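Local coordinates for kelch repeat and BTB domain-containing protein A55 (Vaccinia virus WR, PDB 6I2M), which probably acts as a substrate-specific adapter of CUL3-containing E3 ubiquitin ligases, directing host target proteins to ubiquitination and proteasomal degradation, at residues Asp22-Ile27 and Asn58-Asn63; Val62-Leu67 and Asp99-Gly104; Thr145-Ile150 and Asp173-Ile178. All coordinates share one frame; numbering follows the deposited sequence.

Contact 1 (Asp22-Ile27 and Asn58-Asn63); sequences DISIVI and NEYEVN
Two parallel strands of the BTB domain run side by side here. S24, I25 and V26 pair with E61, V62 and N63, and strand 23-27 is the middle one of a three-stranded sheet. Three main-chain hydrogen bonds join them. S24 uses its N-H toward Y60 O, the most bent of the three at 139°, and its carbonyl toward the N-H of V62. V26 N then reaches V62 O at 2.8 Å, the straightest at 176°.

I23 lies at the start of the pairing, where D22 and I23 both face A34 in a classic beta bulge. Its CB points away from 58-63, and its CG1 is anti to the backbone N (chi1 -164°). CG1 passes 3.9 Å from Y60 O and 4.1 Å from V62 CG2. The tip, CD1, turns back and meets V62 CG2 at 3.7 Å. CD1 also lies 3.4 Å from both E59 O and Y60 O.

The Y60 ring lies with one face over the D22 carbonyl, and its CD2 is 3.4 Å from D22 O. S24 OG approaches the ring obliquely. V26 CG2 rests on E61 CG at 3.7 Å, while the E61 carboxylate forms a salt bridge with R31.

The three bonds across the pair are thus all main chain to main chain, while the polar ends of S24 and E61 turn to N33 and R31 of strand 30-34.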
loop_
_atom_site.group_PDB
_atom_site.type_symbol
_atom_site.label_atom_id
_atom_site.label_comp_id
_atom_site.label_asym_id
_atom_site.label_seq_id
_atom_site.Cartn_x
_atom_site.Cartn_y
_atom_site.Cartn_z
ATOM N N ASP A 22 16.054 4.167 5.923
ATOM C CA ASP A 22 17.324 4.357 5.225
ATOM C C ASP A 22 17.494 5.769 4.627
ATOM O O ASP A 22 18.433 6.000 3.859
ATOM C CB ASP A 22 17.527 3.250 4.168
ATOM C CG ASP A 22 16.501 3.189 3.047
ATOM O OD1 ASP A 22 15.319 3.520 3.297
ATOM O OD2 ASP A 22 16.874 2.785 1.927
ATOM N N ILE A 23 16.618 6.722 5.016
ATOM C CA ILE A 23 16.671 8.112 4.550
ATOM C C ILE A 23 16.116 9.090 5.607
ATOM O O ILE A 23 15.205 8.746 6.364
ATOM C CB ILE A 23 16.018 8.292 3.138
ATOM C CG1 ILE A 23 16.405 9.635 2.474
ATOM C CG2 ILE A 23 14.503 8.085 3.140
ATOM C CD1 ILE A 23 17.821 9.699 1.955
ATOM N N SER A 24 16.699 10.303 5.653
ATOM C CA SER A 24 16.321 11.381 6.566
ATOM C C SER A 24 16.194 12.707 5.807
ATOM O O SER A 24 17.075 13.055 5.015
ATOM C CB SER A 24 17.340 11.514 7.696
ATOM O OG SER A 24 17.512 10.302 8.412
ATOM N N ILE A 25 15.090 13.435 6.042
ATOM C CA ILE A 25 14.823 14.732 5.414
ATOM C C ILE A 25 15.065 15.845 6.438
ATOM O O ILE A 25 14.469 15.833 7.517
ATOM C CB ILE A 25 13.418 14.782 4.742
ATOM C CG1 ILE A 25 13.318 13.732 3.612
ATOM C CG2 ILE A 25 13.098 16.189 4.205
ATOM C CD1 ILE A 25 11.944 13.125 3.405
ATOM N N VAL A 26 15.963 16.784 6.097
ATOM C CA VAL A 26 16.353 17.905 6.952
ATOM C C VAL A 26 15.793 19.237 6.436
ATOM O O VAL A 26 16.085 19.648 5.310
ATOM C CB VAL A 26 17.894 17.942 7.185
ATOM C CG1 VAL A 26 18.329 19.208 7.922
ATOM C CG2 VAL A 26 18.364 16.703 7.939
ATOM N N ILE A 27 14.980 19.897 7.279
ATOM C CA ILE A 27 14.377 21.208 7.026
ATOM C C ILE A 27 14.825 22.109 8.184
ATOM O O ILE A 27 14.263 22.037 9.283
ATOM C CB ILE A 27 12.826 21.146 6.849
ATOM C CG1 ILE A 27 12.418 20.159 5.735
ATOM C CG2 ILE A 27 12.234 22.538 6.579
ATOM C CD1 ILE A 27 11.308 19.229 6.122
ATOM N N ASN A 58 23.210 8.139 -3.821
ATOM C CA ASN A 58 23.630 7.275 -2.720
ATOM C C ASN A 58 23.961 8.091 -1.461
ATOM O O ASN A 58 25.133 8.282 -1.121
ATOM C CB ASN A 58 24.793 6.364 -3.153
ATOM C CG ASN A 58 24.529 5.593 -4.425
ATOM O OD1 ASN A 58 24.840 6.047 -5.532
ATOM N ND2 ASN A 58 23.943 4.411 -4.296
ATOM N N GLU A 59 22.909 8.588 -0.783
ATOM C CA GLU A 59 23.025 9.379 0.445
ATOM C C GLU A 59 21.933 9.034 1.471
ATOM O O GLU A 59 20.876 8.519 1.099
ATOM C CB GLU A 59 23.082 10.895 0.146
ATOM C CG GLU A 59 21.762 11.528 -0.275
ATOM C CD GLU A 59 21.800 12.976 -0.732
ATOM O OE1 GLU A 59 22.900 13.575 -0.767
ATOM O OE2 GLU A 59 20.717 13.516 -1.053
ATOM N N TYR A 60 22.200 9.319 2.758
ATOM C CA TYR A 60 21.287 9.062 3.874
ATOM C C TYR A 60 20.517 10.333 4.282
ATOM O O TYR A 60 19.457 10.227 4.903
ATOM C CB TYR A 60 22.081 8.505 5.074
ATOM C CG TYR A 60 21.268 7.670 6.044
ATOM C CD1 TYR A 60 20.664 8.249 7.157
ATOM C CD2 TYR A 60 21.158 6.291 5.884
ATOM C CE1 TYR A 60 19.932 7.483 8.064
ATOM C CE2 TYR A 60 20.437 5.513 6.790
ATOM C CZ TYR A 60 19.821 6.115 7.877
ATOM O OH TYR A 60 19.103 5.355 8.772
ATOM N N GLU A 61 21.039 11.524 3.918
ATOM C CA GLU A 61 20.453 12.819 4.274
ATOM C C GLU A 61 20.087 13.680 3.056
ATOM O O GLU A 61 20.912 13.860 2.159
ATOM C CB GLU A 61 21.421 13.576 5.197
ATOM C CG GLU A 61 20.787 14.703 5.988
ATOM C CD GLU A 61 21.766 15.512 6.814
ATOM O OE1 GLU A 61 22.252 14.992 7.845
ATOM O OE2 GLU A 61 22.045 16.672 6.433
ATOM N N VAL A 62 18.852 14.231 3.047
ATOM C CA VAL A 62 18.324 15.113 1.991
ATOM C C VAL A 62 17.933 16.456 2.632
ATOM O O VAL A 62 17.118 16.475 3.557
ATOM C CB VAL A 62 17.141 14.478 1.196
ATOM C CG1 VAL A 62 16.628 15.423 0.109
ATOM C CG2 VAL A 62 17.533 13.139 0.584
ATOM N N ASN A 63 18.513 17.567 2.140
ATOM C CA ASN A 63 18.244 18.910 2.660
ATOM C C ASN A 63 17.205 19.666 1.823
ATOM O O ASN A 63 17.476 20.032 0.676
ATOM C CB ASN A 63 19.547 19.711 2.814
ATOM C CG ASN A 63 19.424 21.011 3.584
ATOM O OD1 ASN A 63 18.548 21.194 4.441
ATOM N ND2 ASN A 63 20.321 21.945 3.305
#

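Contact 2 (Val62-Leu67 and Asp99-Gly104); sequences VNLSHL and DFLQIG
S65 OG is held by one clear hydrogen bond, from the backbone N of N28. S65 lies in a type I beta turn from L64 to L67, the turn that follows strand 61-63 in the BTB fold. The turn's own main-chain bond, L67 N to L64 O, is weak at 3.4 Å. No hydrogen bond crosses to 99-104, so the contact rests on apolar and aromatic packing.

F100 carries it. The residue sits near the end of helix 91-101, and its CG is anti to the backbone N (chi1 172°). That sends the ring out from the helix toward the turn. L64 CD2 comes in at the ring edge, near its plane, 3.9 Å from F100 CE1. L67 CD1 crosses obliquely, 3.7 Å from F100 CD1. The other methyl branch of L64, CD1, reaches L101 CD2 at 4.3 Å, a looser touch at the last residue of the helix.

The F100 ring has further neighbours. Y45 meets it at an intermediate tilt, and aromatic side chains of a chain of another protein meet it edge to face. The F100 carbonyl is also hydrogen-bonded to an aromatic side chain of that other protein. This is consistent with the CUL3-binding role of the BTB domain.

H66 and F100 meet tip to tip as an offset edge-to-face pair, the edge of H66 pointing at the face of F100, with centroids 4.9 Å apart and planes at 80°. H66 CG takes the crowded position between backbone N and carbonyl carbon (chi1 67°), and NE2 is the ring atom nearest F100, over one of its faces, 3.4 Å from CZ.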
loop_
_atom_site.group_PDB
_atom_site.type_symbol
_atom_site.label_atom_id
_atom_site.label_comp_id
_atom_site.label_asym_id
_atom_site.label_seq_id
_atom_site.Cartn_x
_atom_site.Cartn_y
_atom_site.Cartn_z
ATOM N N VAL A 62 18.852 14.231 3.047
ATOM C CA VAL A 62 18.324 15.113 1.991
ATOM C C VAL A 62 17.933 16.456 2.632
ATOM O O VAL A 62 17.118 16.475 3.557
ATOM C CB VAL A 62 17.141 14.478 1.196
ATOM C CG1 VAL A 62 16.628 15.423 0.109
ATOM C CG2 VAL A 62 17.533 13.139 0.584
ATOM N N ASN A 63 18.513 17.567 2.140
ATOM C CA ASN A 63 18.244 18.910 2.660
ATOM C C ASN A 63 17.205 19.666 1.823
ATOM O O ASN A 63 17.476 20.032 0.676
ATOM C CB ASN A 63 19.547 19.711 2.814
ATOM C CG ASN A 63 19.424 21.011 3.584
ATOM O OD1 ASN A 63 18.548 21.194 4.441
ATOM N ND2 ASN A 63 20.321 21.945 3.305
ATOM N N LEU A 64 16.014 19.883 2.404
ATOM C CA LEU A 64 14.903 20.597 1.767
ATOM C C LEU A 64 14.433 21.766 2.657
ATOM O O LEU A 64 13.236 21.917 2.919
ATOM C CB LEU A 64 13.740 19.631 1.442
ATOM C CG LEU A 64 13.992 18.551 0.379
ATOM C CD1 LEU A 64 13.005 17.408 0.524
ATOM C CD2 LEU A 64 13.925 19.123 -1.034
ATOM N N SER A 65 15.393 22.600 3.105
ATOM C CA SER A 65 15.169 23.758 3.978
ATOM C C SER A 65 14.377 24.904 3.331
ATOM O O SER A 65 13.802 25.719 4.055
ATOM C CB SER A 65 16.493 24.272 4.533
ATOM O OG SER A 65 17.095 23.310 5.383
ATOM N N HIS A 66 14.338 24.960 1.981
ATOM C CA HIS A 66 13.618 25.992 1.227
ATOM C C HIS A 66 12.090 25.763 1.182
ATOM O O HIS A 66 11.356 26.626 0.692
ATOM C CB HIS A 66 14.214 26.156 -0.184
ATOM C CG HIS A 66 14.022 24.965 -1.071
ATOM N ND1 HIS A 66 14.822 23.842 -0.954
ATOM C CD2 HIS A 66 13.131 24.765 -2.068
ATOM C CE1 HIS A 66 14.386 22.996 -1.874
ATOM N NE2 HIS A 66 13.371 23.509 -2.569
ATOM N N LEU A 67 11.619 24.613 1.710
ATOM C CA LEU A 67 10.202 24.236 1.773
ATOM C C LEU A 67 9.680 24.279 3.222
ATOM O O LEU A 67 10.472 24.170 4.160
ATOM C CB LEU A 67 9.984 22.833 1.170
ATOM C CG LEU A 67 10.403 22.613 -0.293
ATOM C CD1 LEU A 67 10.692 21.154 -0.556
ATOM C CD2 LEU A 67 9.351 23.129 -1.266
ATOM N N ASP A 99 3.814 20.364 -5.716
ATOM C CA ASP A 99 4.140 20.720 -7.098
ATOM C C ASP A 99 5.641 20.583 -7.361
ATOM O O ASP A 99 6.028 20.141 -8.443
ATOM C CB ASP A 99 3.653 22.143 -7.422
ATOM C CG ASP A 99 3.666 22.521 -8.894
ATOM O OD1 ASP A 99 3.644 21.604 -9.748
ATOM O OD2 ASP A 99 3.675 23.732 -9.191
ATOM N N PHE A 100 6.477 20.954 -6.368
ATOM C CA PHE A 100 7.937 20.861 -6.431
ATOM C C PHE A 100 8.372 19.391 -6.398
ATOM O O PHE A 100 9.136 18.962 -7.264
ATOM C CB PHE A 100 8.585 21.660 -5.277
ATOM C CG PHE A 100 10.082 21.481 -5.133
ATOM C CD1 PHE A 100 10.606 20.556 -4.237
ATOM C CD2 PHE A 100 10.965 22.233 -5.899
ATOM C CE1 PHE A 100 11.986 20.377 -4.120
ATOM C CE2 PHE A 100 12.345 22.057 -5.776
ATOM C CZ PHE A 100 12.845 21.129 -4.890
ATOM N N LEU A 101 7.876 18.627 -5.402
ATOM C CA LEU A 101 8.187 17.205 -5.225
ATOM C C LEU A 101 7.489 16.302 -6.257
ATOM O O LEU A 101 7.829 15.124 -6.369
ATOM C CB LEU A 101 7.897 16.747 -3.782
ATOM C CG LEU A 101 8.764 17.373 -2.678
ATOM C CD1 LEU A 101 8.070 17.297 -1.333
ATOM C CD2 LEU A 101 10.147 16.727 -2.608
ATOM N N GLN A 102 6.535 16.875 -7.023
ATOM C CA GLN A 102 5.755 16.254 -8.099
ATOM C C GLN A 102 5.028 14.964 -7.678
ATOM O O GLN A 102 5.209 13.905 -8.290
ATOM C CB GLN A 102 6.604 16.047 -9.368
ATOM C CG GLN A 102 6.797 17.321 -10.199
ATOM C CD GLN A 102 5.544 17.808 -10.900
ATOM O OE1 GLN A 102 4.655 17.034 -11.277
ATOM N NE2 GLN A 102 5.456 19.113 -11.101
ATOM N N ILE A 103 4.188 15.076 -6.636
ATOM C CA ILE A 103 3.346 13.986 -6.143
ATOM C C ILE A 103 1.941 14.171 -6.738
ATOM O O ILE A 103 1.235 15.121 -6.386
ATOM C CB ILE A 103 3.384 13.786 -4.589
ATOM C CG1 ILE A 103 2.261 12.824 -4.113
ATOM C CG2 ILE A 103 3.377 15.120 -3.822
ATOM C CD1 ILE A 103 2.399 12.251 -2.734
ATOM N N GLY A 104 1.591 13.290 -7.677
ATOM C CA GLY A 104 0.320 13.306 -8.396
ATOM C C GLY A 104 -0.910 13.113 -7.532
ATOM O O GLY A 104 -1.947 13.736 -7.776
#

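Contact 3 (Thr145-Ile150 and Asp173-Ile178); sequences TILQNI and DDMLNI
L147, near the end of helix 136-147, makes the close-packed part of this contact with the loop 173-178. Its CG lies 3.9 Å from L176 CB, the two side chains crossing obliquely. Its CD2 methyl fits against the loop backbone, 3.6 Å from D174 O, and also touches M175 CB. I150 extends the apolar patch. Its CD1 reaches L176 CD1 at 4.1 Å, and its CG2 meets I178 CG2 at 3.9 Å. I150 CG2 also lies 3.4 Å from N177 O.

N177 fixes the loop by two hydrogen bonds. Its backbone N donates to L147 O at 2.8 Å. Its side chain, with CG anti to the backbone N, sends ND2 to Q148 O at 3.2 Å. Both bonds are fairly straight (160° and 165° at the hydrogen), although both donors stand above the plane of the carbonyl they meet. N177 is also the centre of an inverse gamma turn, which bends the loop here.

The other side is looser. Q148, D174 and M175 are exposed, and the last two touch a crystal neighbour. The M175 chain bends at chi2 and its tip leads away from the helix; its CB is the part that meets L147. D174 N is bonded to D173 OD1.

This is packing within the BACK region. N149 precedes the short helix 150-153, but its side chain does not cap it; ND2 bonds back to T145 O of the preceding helix. I170 of helix 164-171 touches both L147 and I150, while I187 of helix 184-195 touches I150 and I178.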
loop_
_atom_site.group_PDB
_atom_site.type_symbol
_atom_site.label_atom_id
_atom_site.label_comp_id
_atom_site.label_asym_id
_atom_site.label_seq_id
_atom_site.Cartn_x
_atom_site.Cartn_y
_atom_site.Cartn_z
ATOM N N THR A 145 -14.117 33.700 -10.488
ATOM C CA THR A 145 -14.777 33.870 -9.190
ATOM C C THR A 145 -14.611 35.322 -8.682
ATOM O O THR A 145 -15.477 35.807 -7.953
ATOM C CB THR A 145 -14.329 32.781 -8.198
ATOM O OG1 THR A 145 -14.301 31.523 -8.872
ATOM C CG2 THR A 145 -15.250 32.670 -6.985
ATOM N N ILE A 146 -13.527 36.019 -9.099
ATOM C CA ILE A 146 -13.290 37.429 -8.758
ATOM C C ILE A 146 -14.258 38.297 -9.573
ATOM O O ILE A 146 -14.903 39.182 -9.011
ATOM C CB ILE A 146 -11.791 37.836 -8.935
ATOM C CG1 ILE A 146 -10.980 37.452 -7.684
ATOM C CG2 ILE A 146 -11.611 39.340 -9.259
ATOM C CD1 ILE A 146 -9.494 37.310 -7.908
ATOM N N LEU A 147 -14.371 38.008 -10.886
ATOM C CA LEU A 147 -15.232 38.706 -11.842
ATOM C C LEU A 147 -16.729 38.594 -11.515
ATOM O O LEU A 147 -17.470 39.540 -11.783
ATOM C CB LEU A 147 -14.933 38.224 -13.275
ATOM C CG LEU A 147 -14.067 39.147 -14.153
ATOM C CD1 LEU A 147 -12.626 39.218 -13.666
ATOM C CD2 LEU A 147 -14.071 38.677 -15.590
ATOM N N GLN A 148 -17.166 37.463 -10.915
ATOM C CA GLN A 148 -18.570 37.253 -10.532
ATOM C C GLN A 148 -18.915 37.858 -9.148
ATOM O O GLN A 148 -20.093 37.929 -8.790
ATOM C CB GLN A 148 -18.982 35.767 -10.637
ATOM C CG GLN A 148 -18.329 34.825 -9.624
ATOM C CD GLN A 148 -18.619 33.367 -9.904
ATOM O OE1 GLN A 148 -18.366 32.846 -10.998
ATOM N NE2 GLN A 148 -19.139 32.668 -8.907
ATOM N N ASN A 149 -17.889 38.310 -8.395
ATOM C CA ASN A 149 -18.031 38.925 -7.069
ATOM C C ASN A 149 -17.235 40.249 -6.972
ATOM O O ASN A 149 -16.892 40.684 -5.870
ATOM C CB ASN A 149 -17.593 37.937 -5.972
ATOM C CG ASN A 149 -18.425 36.681 -5.885
ATOM O OD1 ASN A 149 -19.607 36.707 -5.525
ATOM N ND2 ASN A 149 -17.818 35.547 -6.198
ATOM N N ILE A 150 -16.985 40.896 -8.132
ATOM C CA ILE A 150 -16.215 42.136 -8.316
ATOM C C ILE A 150 -16.654 43.291 -7.381
ATOM O O ILE A 150 -15.798 43.853 -6.694
ATOM C CB ILE A 150 -16.183 42.565 -9.822
ATOM C CG1 ILE A 150 -15.325 43.839 -10.045
ATOM C CG2 ILE A 150 -17.591 42.698 -10.442
ATOM C CD1 ILE A 150 -14.776 44.024 -11.466
ATOM N N ASP A 173 -11.995 43.417 -20.966
ATOM C CA ASP A 173 -13.072 43.251 -21.942
ATOM C C ASP A 173 -14.462 43.010 -21.324
ATOM O O ASP A 173 -15.215 43.972 -21.164
ATOM C CB ASP A 173 -12.719 42.157 -22.981
ATOM C CG ASP A 173 -12.029 40.910 -22.441
ATOM O OD1 ASP A 173 -12.208 40.597 -21.239
ATOM O OD2 ASP A 173 -11.323 40.238 -23.223
ATOM N N ASP A 174 -14.814 41.742 -21.011
ATOM C CA ASP A 174 -16.130 41.370 -20.485
ATOM C C ASP A 174 -16.077 40.326 -19.352
ATOM O O ASP A 174 -15.045 40.188 -18.692
ATOM C CB ASP A 174 -17.043 40.904 -21.637
ATOM C CG ASP A 174 -16.495 39.729 -22.423
ATOM O OD1 ASP A 174 -16.745 38.575 -22.016
ATOM O OD2 ASP A 174 -15.816 39.965 -23.445
ATOM N N MET A 175 -17.224 39.629 -19.114
ATOM C CA MET A 175 -17.480 38.580 -18.111
ATOM C C MET A 175 -17.570 39.126 -16.659
ATOM O O MET A 175 -18.026 38.402 -15.769
ATOM C CB MET A 175 -16.484 37.401 -18.233
ATOM C CG MET A 175 -17.001 36.073 -17.686
ATOM S SD MET A 175 -18.517 35.455 -18.464
ATOM C CE MET A 175 -18.729 33.944 -17.562
ATOM N N LEU A 176 -17.190 40.403 -16.433
ATOM C CA LEU A 176 -17.269 41.034 -15.111
ATOM C C LEU A 176 -18.727 41.338 -14.737
ATOM O O LEU A 176 -19.418 42.062 -15.457
ATOM C CB LEU A 176 -16.333 42.262 -14.959
ATOM C CG LEU A 176 -16.438 43.429 -15.957
ATOM C CD1 LEU A 176 -16.107 44.741 -15.279
ATOM C CD2 LEU A 176 -15.507 43.235 -17.146
ATOM N N ASN A 177 -19.203 40.709 -13.645
ATOM C CA ASN A 177 -20.579 40.812 -13.156
ATOM C C ASN A 177 -20.918 42.202 -12.603
ATOM O O ASN A 177 -20.850 42.442 -11.393
ATOM C CB ASN A 177 -20.884 39.694 -12.144
ATOM C CG ASN A 177 -22.336 39.564 -11.734
ATOM O OD1 ASN A 177 -23.269 39.831 -12.504
ATOM N ND2 ASN A 177 -22.558 39.126 -10.504
ATOM N N ILE A 178 -21.281 43.119 -13.516
ATOM C CA ILE A 178 -21.683 44.495 -13.212
ATOM C C ILE A 178 -22.987 44.823 -13.949
ATOM O O ILE A 178 -23.010 44.829 -15.184
ATOM C CB ILE A 178 -20.551 45.553 -13.425
ATOM C CG1 ILE A 178 -19.840 45.403 -14.797
ATOM C CG2 ILE A 178 -19.549 45.522 -12.267
ATOM C CD1 ILE A 178 -19.413 46.724 -15.453
#

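How the contacts relate
Contacts 1 and 2 are neighbours in the BTB domain, with centres 12 Å apart. They share V62 and N63: strand 61-63 pairs with 23-27 in contact 1, then runs into the turn of contact 2. V26 O to L64 N, 2.9 Å, is a probable hydrogen bond joining them, and the I27 side chain packs on the carbonyl oxygens of L64 and L67. Both are within reach of a chain of another protein. Contact 3 is in the BACK region, on the opposite side of the chain's centre. Its centre is about 48 Å from that of contact 1 and about 36 Å from that of contact 2. No other protein chain of the assembly touches its segments.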